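Local coordinates for protein cytochrome C549 (Arthrospira maxima, PDB 1F1C) that carries a covalently bound heme c and probably serves as an extrinsic lumenal subunit of photosystem II that stabilises the oxygen-evolving complex, at residues 103-106 / 107-111. Residues are numbered along the deposited sequence; the frame is centred on the assembly and turned at random.
Sequences RNIS and EDDLY
Asp109 OD2 is gripped twice by Ser106. The backbone N of Ser106 reaches Asp109 OD2 at 2.8 Å on its anti lone pair, nearly straight at 167°. Ser106 OG donates to Asp109 OD2 also at 2.8 Å, but from above the carboxylate plane, 70° out of it. With chi1 at 65°, OG lies beside the serine's own N and reaches the oxygen that the N-H already holds. Asp109 meets it with CG anti to its carbonyl carbon, folding the acid back toward the start of the helix, where the helix dipole would probably favour its negative charge. Ser106 is the N-cap of helix 107-124, and its N-H bonded to the acid at the third helical position is one half of a capping box; OG goes to the carboxylate instead of to Asp109 N, so the box is not reciprocal. Ser106 O takes a helical bond from Leu110 N at 3.0 Å. Just outside the cap, Ile105 lays CG2 against Leu110 CD1, the side chains crossing at about a right angle; this apolar pair, spanning the N-cap, is a hydrophobic staple. The 3.3 Å between Ile105 CG2 and Leu110 CD1 is doubtfully short. Ile105 also rests on Val30 of helix 21-34, while Leu110 touches Ile74 of helix 67-75 and its side chain lies about 6 Å from the heme. Glu107 OE1 salt-bridges Lys75 NZ of helix 67-75.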
ATOM      1  N   ARG A 103      -9.928   0.267 -12.497  1.00 53.68           N
ATOM      2  CA  ARG A 103     -10.076  -0.539 -13.705  1.00 60.66           C
ATOM      3  C   ARG A 103     -10.583   0.212 -14.935  1.00 61.27           C
ATOM      4  O   ARG A 103     -10.172  -0.085 -16.054  1.00 61.00           O
ATOM      5  CB  ARG A 103     -10.986  -1.739 -13.426  1.00 62.71           C
ATOM      6  CG  ARG A 103     -10.395  -2.743 -12.449  1.00 67.95           C
ATOM      7  CD  ARG A 103     -11.290  -3.962 -12.291  1.00 73.09           C
ATOM      8  NE  ARG A 103     -12.596  -3.617 -11.734  1.00 77.49           N
ATOM      9  N   ASN A 104     -11.465   1.185 -14.733  1.00 64.02           N
ATOM     10  CA  ASN A 104     -12.009   1.943 -15.856  1.00 65.97           C
ATOM     11  C   ASN A 104     -11.492   3.376 -15.927  1.00 64.08           C
ATOM     12  O   ASN A 104     -12.079   4.222 -16.608  1.00 64.81           O
ATOM     13  CB  ASN A 104     -13.539   1.962 -15.790  1.00 68.75           C
ATOM     14  CG  ASN A 104     -14.141   0.579 -15.905  1.00 74.02           C
ATOM     15  OD1 ASN A 104     -13.776  -0.196 -16.795  1.00 76.36           O
ATOM     16  ND2 ASN A 104     -15.076   0.261 -15.012  1.00 73.00           N
ATOM     17  N   ILE A 105     -10.398   3.656 -15.229  1.00 59.49           N
ATOM     18  CA  ILE A 105      -9.848   5.002 -15.240  1.00 53.08           C
ATOM     19  C   ILE A 105      -9.078   5.256 -16.526  1.00 50.99           C
ATOM     20  O   ILE A 105      -8.228   4.458 -16.925  1.00 51.28           O
ATOM     21  CB  ILE A 105      -8.916   5.241 -14.037  1.00 51.42           C
ATOM     22  CG1 ILE A 105      -9.676   4.991 -12.728  1.00 52.76           C
ATOM     23  CG2 ILE A 105      -8.393   6.663 -14.064  1.00 52.04           C
ATOM     24  CD1 ILE A 105     -10.902   5.870 -12.527  1.00 45.19           C
ATOM     25  N   SER A 106      -9.389   6.375 -17.168  1.00 47.62           N
ATOM     26  CA  SER A 106      -8.734   6.760 -18.409  1.00 49.19           C
ATOM     27  C   SER A 106      -7.874   7.996 -18.179  1.00 50.89           C
ATOM     28  O   SER A 106      -8.021   8.683 -17.164  1.00 50.86           O
ATOM     29  CB  SER A 106      -9.778   7.080 -19.479  1.00 46.01           C
ATOM     30  OG  SER A 106     -10.530   8.223 -19.114  1.00 44.33           O
ATOM     31  N   GLU A 107      -6.985   8.268 -19.129  1.00 48.35           N
ATOM     32  CA  GLU A 107      -6.109   9.430 -19.072  1.00 50.07           C
ATOM     33  C   GLU A 107      -6.926  10.688 -18.816  1.00 48.00           C
ATOM     34  O   GLU A 107      -6.515  11.557 -18.047  1.00 50.88           O
ATOM     35  CB  GLU A 107      -5.354   9.585 -20.391  1.00 55.12           C
ATOM     36  CG  GLU A 107      -4.258   8.562 -20.586  1.00 63.36           C
ATOM     37  CD  GLU A 107      -3.085   8.822 -19.678  1.00 66.67           C
ATOM     38  OE1 GLU A 107      -2.173   7.972 -19.626  1.00 69.83           O
ATOM     39  OE2 GLU A 107      -3.075   9.885 -19.020  1.00 69.69           O
ATOM     40  N   ASP A 108      -8.079  10.784 -19.471  1.00 43.46           N
ATOM     41  CA  ASP A 108      -8.951  11.935 -19.301  1.00 42.11           C
ATOM     42  C   ASP A 108      -9.290  12.129 -17.830  1.00 39.41           C
ATOM     43  O   ASP A 108      -9.275  13.257 -17.324  1.00 32.20           O
ATOM     44  CB  ASP A 108     -10.233  11.742 -20.108  1.00 48.34           C
ATOM     45  CG  ASP A 108     -10.006  11.890 -21.600  1.00 54.94           C
ATOM     46  OD1 ASP A 108      -9.799  13.032 -22.062  1.00 53.37           O
ATOM     47  OD2 ASP A 108     -10.024  10.862 -22.313  1.00 63.01           O
ATOM     48  N   ASP A 109      -9.588  11.022 -17.146  1.00 36.05           N
ATOM     49  CA  ASP A 109      -9.926  11.075 -15.730  1.00 35.01           C
ATOM     50  C   ASP A 109      -8.719  11.507 -14.919  1.00 32.83           C
ATOM     51  O   ASP A 109      -8.842  12.302 -13.992  1.00 33.64           O
ATOM     52  CB  ASP A 109     -10.398   9.713 -15.221  1.00 34.97           C
ATOM     53  CG  ASP A 109     -11.602   9.201 -15.966  1.00 36.17           C
ATOM     54  OD1 ASP A 109     -12.622   9.921 -16.050  1.00 33.18           O
ATOM     55  OD2 ASP A 109     -11.525   8.065 -16.467  1.00 43.27           O
ATOM     56  N   LEU A 110      -7.554  10.979 -15.272  1.00 27.64           N
ATOM     57  CA  LEU A 110      -6.331  11.315 -14.566  1.00 32.22           C
ATOM     58  C   LEU A 110      -6.070  12.799 -14.662  1.00 27.14           C
ATOM     59  O   LEU A 110      -5.636  13.438 -13.700  1.00 29.72           O
ATOM     60  CB  LEU A 110      -5.156  10.525 -15.145  1.00 34.37           C
ATOM     61  CG  LEU A 110      -4.728   9.315 -14.308  1.00 36.97           C
ATOM     62  CD1 LEU A 110      -5.919   8.721 -13.571  1.00 37.81           C
ATOM     63  CD2 LEU A 110      -4.072   8.283 -15.213  1.00 39.87           C
ATOM     64  N   TYR A 111      -6.354  13.334 -15.836  1.00 25.48           N
ATOM     65  CA  TYR A 111      -6.188  14.751 -16.126  1.00 26.59           C
ATOM     66  C   TYR A 111      -7.155  15.580 -15.261  1.00 29.74           C
ATOM     67  O   TYR A 111      -6.786  16.632 -14.726  1.00 30.50           O
ATOM     68  CB  TYR A 111      -6.473  14.970 -17.616  1.00 19.24           C
ATOM     69  CG  TYR A 111      -6.539  16.413 -18.071  1.00 28.16           C
ATOM     70  CD1 TYR A 111      -5.386  17.099 -18.456  1.00 24.59           C
ATOM     71  CD2 TYR A 111      -7.772  17.072 -18.185  1.00 25.65           C
ATOM     72  CE1 TYR A 111      -5.462  18.410 -18.961  1.00 26.15           C
ATOM     73  CE2 TYR A 111      -7.857  18.374 -18.680  1.00 27.43           C
ATOM     74  CZ  TYR A 111      -6.701  19.032 -19.071  1.00 25.59           C
ATOM     75  OH  TYR A 111      -6.797  20.293 -19.612  1.00 33.41           O
TER